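Local coordinates for protein glutathione S-transferase domain (Burkholderia graminis, PDB 4MF5) that binds glutathione and, as a member of the glutathione S-transferase superfamily, probably transfers this thiol to electrophilic substrates, at residues 180-194 with 224-236. Sequence-based numbering, arbitrary orientation.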
# COMPACT_ATOMS: atom_id res chain seq x y z
N LYS A 180 -12.08 -12.17 -7.09
CA LYS A 180 -11.78 -13.60 -7.29
C LYS A 180 -10.31 -13.81 -7.64
O LYS A 180 -9.68 -14.75 -7.15
CB LYS A 180 -12.64 -14.21 -8.38
CG LYS A 180 -14.10 -14.41 -8.03
CD LYS A 180 -14.82 -14.94 -9.27
CE LYS A 180 -16.27 -15.25 -9.06
NZ LYS A 180 -16.87 -15.67 -10.35
N ARG A 181 -9.77 -12.97 -8.52
CA ARG A 181 -8.37 -13.11 -8.92
C ARG A 181 -7.46 -12.96 -7.70
O ARG A 181 -6.54 -13.75 -7.50
CB ARG A 181 -8.03 -12.08 -10.00
CG ARG A 181 -6.68 -12.33 -10.67
CD ARG A 181 -6.23 -11.16 -11.53
NE ARG A 181 -5.92 -10.00 -10.70
CZ ARG A 181 -4.86 -9.90 -9.92
NH1 ARG A 181 -3.89 -10.80 -9.97
NH2 ARG A 181 -4.73 -8.87 -9.10
N LEU A 182 -7.71 -11.95 -6.89
CA LEU A 182 -6.92 -11.72 -5.69
C LEU A 182 -7.05 -12.85 -4.69
O LEU A 182 -6.05 -13.25 -4.07
CB LEU A 182 -7.34 -10.39 -5.05
CG LEU A 182 -6.94 -9.14 -5.83
CD1 LEU A 182 -7.73 -7.95 -5.36
CD2 LEU A 182 -5.45 -8.88 -5.67
N LEU A 183 -8.25 -13.37 -4.50
CA LEU A 183 -8.43 -14.55 -3.64
C LEU A 183 -7.62 -15.72 -4.16
O LEU A 183 -7.08 -16.49 -3.37
CB LEU A 183 -9.91 -14.90 -3.51
CG LEU A 183 -10.72 -13.96 -2.61
CD1 LEU A 183 -12.22 -14.15 -2.84
CD2 LEU A 183 -10.38 -14.14 -1.14
N GLY A 184 -7.53 -15.86 -5.48
CA GLY A 184 -6.73 -16.94 -6.06
C GLY A 184 -5.25 -16.79 -5.77
O GLY A 184 -4.55 -17.78 -5.55
N VAL A 185 -4.77 -15.55 -5.74
CA VAL A 185 -3.37 -15.31 -5.37
C VAL A 185 -3.14 -15.75 -3.93
O VAL A 185 -2.18 -16.45 -3.61
CB VAL A 185 -2.99 -13.82 -5.54
CG1 VAL A 185 -1.58 -13.57 -5.04
CG2 VAL A 185 -3.12 -13.39 -7.00
N LEU A 186 -4.02 -15.34 -3.04
CA LEU A 186 -3.92 -15.76 -1.63
C LEU A 186 -4.01 -17.27 -1.49
O LEU A 186 -3.26 -17.86 -0.71
CB LEU A 186 -4.99 -15.11 -0.77
CG LEU A 186 -4.83 -13.64 -0.48
CD1 LEU A 186 -6.04 -13.15 0.30
CD2 LEU A 186 -3.57 -13.33 0.29
N GLU A 187 -4.93 -17.89 -2.22
CA GLU A 187 -5.13 -19.33 -2.17
C GLU A 187 -3.87 -20.09 -2.55
O GLU A 187 -3.45 -21.03 -1.85
CB GLU A 187 -6.29 -19.73 -3.08
CG GLU A 187 -6.59 -21.20 -3.10
CD GLU A 187 -7.11 -21.72 -1.78
OE1 GLU A 187 -7.56 -20.92 -0.95
OE2 GLU A 187 -7.08 -22.96 -1.59
N GLN A 188 -3.27 -19.73 -3.66
CA GLN A 188 -2.03 -20.37 -4.08
C GLN A 188 -0.90 -20.12 -3.12
O GLN A 188 -0.10 -21.00 -2.89
CB GLN A 188 -1.66 -19.94 -5.51
CG GLN A 188 -0.47 -20.66 -6.06
CD GLN A 188 -0.73 -22.18 -6.09
OE1 GLN A 188 -1.70 -22.62 -6.73
NE2 GLN A 188 0.06 -22.95 -5.33
N ARG A 189 -0.84 -18.93 -2.54
CA ARG A 189 0.21 -18.63 -1.59
C ARG A 189 0.07 -19.47 -0.32
O ARG A 189 1.06 -19.90 0.28
CB ARG A 189 0.18 -17.14 -1.25
CG ARG A 189 1.15 -16.73 -0.19
CD ARG A 189 2.56 -16.94 -0.61
NE ARG A 189 3.42 -16.64 0.49
CZ ARG A 189 4.74 -16.70 0.44
NH1 ARG A 189 5.43 -16.45 1.54
NH2 ARG A 189 5.36 -16.97 -0.71
N LEU A 190 -1.16 -19.69 0.12
CA LEU A 190 -1.42 -20.42 1.35
C LEU A 190 -1.31 -21.92 1.18
O LEU A 190 -1.29 -22.64 2.19
CB LEU A 190 -2.78 -20.05 1.92
CG LEU A 190 -2.84 -18.65 2.51
CD1 LEU A 190 -4.31 -18.26 2.71
CD2 LEU A 190 -2.08 -18.53 3.82
N GLU A 191 -1.21 -22.42 -0.05
CA GLU A 191 -1.04 -23.84 -0.26
C GLU A 191 0.27 -24.28 0.37
O GLU A 191 1.34 -23.78 0.03
CB GLU A 191 -1.06 -24.16 -1.75
CG GLU A 191 -0.87 -25.62 -2.09
CD GLU A 191 -1.89 -26.52 -1.45
OE1 GLU A 191 -3.07 -26.13 -1.31
OE2 GLU A 191 -1.50 -27.66 -1.09
N GLY A 192 0.18 -25.21 1.31
CA GLY A 192 1.36 -25.72 1.98
C GLY A 192 1.90 -24.77 3.05
O GLY A 192 2.99 -25.02 3.56
N ARG A 193 1.17 -23.71 3.40
CA ARG A 193 1.59 -22.76 4.43
C ARG A 193 0.50 -22.60 5.47
O ARG A 193 -0.69 -22.58 5.15
CB ARG A 193 1.90 -21.38 3.82
CG ARG A 193 3.12 -21.35 2.93
CD ARG A 193 3.47 -19.94 2.46
NE ARG A 193 4.72 -19.96 1.69
CZ ARG A 193 4.82 -20.25 0.39
NH1 ARG A 193 3.75 -20.48 -0.36
NH2 ARG A 193 6.03 -20.29 -0.18
N GLU A 194 0.91 -22.42 6.71
CA GLU A 194 -0.02 -22.11 7.78
C GLU A 194 -0.63 -20.71 7.58
O GLU A 194 -1.84 -20.52 7.63
CB GLU A 194 0.68 -22.20 9.14
CG GLU A 194 -0.25 -22.41 10.30
CD GLU A 194 -0.97 -23.74 10.23
OE1 GLU A 194 -0.42 -24.70 9.67
OE2 GLU A 194 -2.10 -23.82 10.72
N LEU A 224 -21.02 -14.02 -4.58
CA LEU A 224 -20.44 -13.49 -5.82
C LEU A 224 -19.04 -14.05 -6.07
O LEU A 224 -18.70 -14.40 -7.19
CB LEU A 224 -20.33 -11.98 -5.76
CG LEU A 224 -21.19 -10.94 -6.48
CD1 LEU A 224 -22.38 -11.49 -7.22
CD2 LEU A 224 -21.53 -9.73 -5.60
N VAL A 225 -18.20 -14.13 -5.02
CA VAL A 225 -16.82 -14.59 -5.22
C VAL A 225 -16.68 -16.09 -5.05
O VAL A 225 -15.62 -16.61 -5.35
CB VAL A 225 -15.81 -13.84 -4.32
CG1 VAL A 225 -15.86 -12.35 -4.56
CG2 VAL A 225 -16.01 -14.17 -2.84
N ALA A 226 -17.73 -16.76 -4.55
CA ALA A 226 -17.73 -18.21 -4.28
C ALA A 226 -16.54 -18.60 -3.38
O ALA A 226 -15.63 -19.32 -3.79
CB ALA A 226 -17.76 -19.03 -5.56
N ILE A 227 -16.59 -18.13 -2.14
CA ILE A 227 -15.50 -18.28 -1.19
C ILE A 227 -15.07 -19.75 -1.01
O ILE A 227 -13.90 -20.02 -0.77
CB ILE A 227 -15.83 -17.59 0.15
CG1 ILE A 227 -14.62 -17.53 1.08
CG2 ILE A 227 -17.04 -18.22 0.84
CD1 ILE A 227 -13.46 -16.71 0.57
N GLN A 228 -16.01 -20.67 -1.15
CA GLN A 228 -15.76 -22.10 -1.02
C GLN A 228 -14.76 -22.61 -2.07
O GLN A 228 -14.22 -23.71 -1.90
CB GLN A 228 -17.07 -22.90 -1.11
CG GLN A 228 -17.84 -22.71 -2.40
CD GLN A 228 -18.84 -21.58 -2.41
OE1 GLN A 228 -19.74 -21.56 -3.30
NE2 GLN A 228 -18.76 -20.67 -1.50
N ASP A 229 -14.48 -21.83 -3.11
CA ASP A 229 -13.51 -22.22 -4.10
C ASP A 229 -12.08 -22.03 -3.61
O ASP A 229 -11.14 -22.40 -4.33
CB ASP A 229 -13.68 -21.39 -5.39
CG ASP A 229 -14.92 -21.73 -6.17
OD1 ASP A 229 -15.57 -22.73 -5.85
OD2 ASP A 229 -15.24 -20.99 -7.11
N PHE A 230 -11.89 -21.47 -2.41
CA PHE A 230 -10.56 -21.12 -1.90
C PHE A 230 -10.38 -21.79 -0.53
O PHE A 230 -10.44 -21.14 0.51
CB PHE A 230 -10.43 -19.59 -1.82
CG PHE A 230 -10.81 -18.90 -3.10
CD1 PHE A 230 -9.91 -18.85 -4.17
CD2 PHE A 230 -12.06 -18.32 -3.26
CE1 PHE A 230 -10.27 -18.24 -5.37
CE2 PHE A 230 -12.41 -17.71 -4.47
CZ PHE A 230 -11.50 -17.66 -5.50
N PRO A 231 -10.16 -23.10 -0.51
CA PRO A 231 -10.16 -23.82 0.77
C PRO A 231 -9.01 -23.40 1.71
O PRO A 231 -9.22 -23.36 2.93
CB PRO A 231 -10.05 -25.30 0.35
CG PRO A 231 -9.50 -25.26 -1.04
CD PRO A 231 -10.10 -24.02 -1.66
N ASN A 232 -7.83 -23.14 1.19
CA ASN A 232 -6.77 -22.64 2.05
C ASN A 232 -7.12 -21.29 2.68
O ASN A 232 -6.84 -21.05 3.85
CB ASN A 232 -5.44 -22.50 1.30
CG ASN A 232 -4.82 -23.82 0.98
OD1 ASN A 232 -4.36 -24.54 1.89
ND2 ASN A 232 -4.72 -24.12 -0.27
N VAL A 233 -7.72 -20.40 1.90
CA VAL A 233 -8.17 -19.12 2.44
C VAL A 233 -9.21 -19.39 3.53
O VAL A 233 -9.17 -18.76 4.59
CB VAL A 233 -8.75 -18.21 1.35
CG1 VAL A 233 -9.40 -16.97 1.96
CG2 VAL A 233 -7.68 -17.80 0.36
N GLN A 234 -10.14 -20.31 3.29
CA GLN A 234 -11.15 -20.59 4.30
C GLN A 234 -10.55 -21.14 5.59
O GLN A 234 -11.01 -20.80 6.68
CB GLN A 234 -12.20 -21.58 3.76
CG GLN A 234 -13.00 -20.99 2.60
CD GLN A 234 -14.29 -21.72 2.38
OE1 GLN A 234 -14.32 -22.99 2.19
NE2 GLN A 234 -15.36 -21.01 2.44
N ARG A 235 -9.55 -22.01 5.47
CA ARG A 235 -8.83 -22.53 6.61
C ARG A 235 -8.18 -21.43 7.43
O ARG A 235 -8.33 -21.37 8.66
CB ARG A 235 -7.75 -23.50 6.11
CG ARG A 235 -6.72 -23.95 7.11
CD ARG A 235 -5.68 -24.92 6.56
NE ARG A 235 -4.93 -24.45 5.39
CZ ARG A 235 -3.95 -23.55 5.39
NH1 ARG A 235 -3.61 -22.94 6.53
NH2 ARG A 235 -3.30 -23.30 4.26
N ALA A 236 -7.43 -20.58 6.75
CA ALA A 236 -6.68 -19.54 7.45
C ALA A 236 -7.62 -18.49 8.01
O ALA A 236 -7.37 -17.98 9.11
CB ALA A 236 -5.65 -18.94 6.51
O HOH W 1 -20.01 -14.41 -9.57
O HOH W 2 -2.34 -26.34 2.21
O HOH W 3 -4.19 -22.94 9.38
O HOH W 4 -3.62 -25.07 8.89
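The carboxylate of E187 meets the backbone N-H groups of N232 and V233 in the first turn of helix 231-236, and shows how a side chain from one helix can occupy the amides that another helix leaves without an intrahelical partner. E187 OE2 accepts N232 N at 2.9 Å through its syn lone pair, while E187 OE1 accepts V233 N, also at 2.9 Å and with an N-H...O angle of 163°. The chain reaches this spot because CG lies anti to the backbone N (chi1 -180°) and then bends at chi2. N232 ND2 adds a less straight bond to E187 OE2 from above the carboxylate plane, and gives a straighter one, 2.8 Å long, to E191 OE1 on its anti side. The helix-end amides would probably stabilise the negative charge on E187.

Beside this polar grip, L183 CB stands over the centre of the F230 ring, 3.7 Å from its centroid, a CH-pi contact at the N-cap residue; E187 CB lies at the ring's edge. V233 fits as a knob among L183, L186, E187 and L190, and L190 in turn sits among N232, V233, R235 and A236.

Farther along, R235 ties down the loop after helix 180-190. R235 NH2 bonds R193 O at 2.9 Å and R235 NH1 bonds E194 O at 3.2 Å. N232 OD1 accepts R235 NH2 in the guanidinium plane at 2.9 Å, so the asparagine positions the arginine while its amide nitrogen holds the two glutamates.

Helix 203-216 packs against L183, L186, V233 and A236. The segments 180-190 and 231-236 cross at 77°, their axes 8.2 Å apart at closest approach, joining parts of the all-helical C-terminal domain of the glutathione transferase fold, with a glutamate of one helix accepting the first-turn amides of the other.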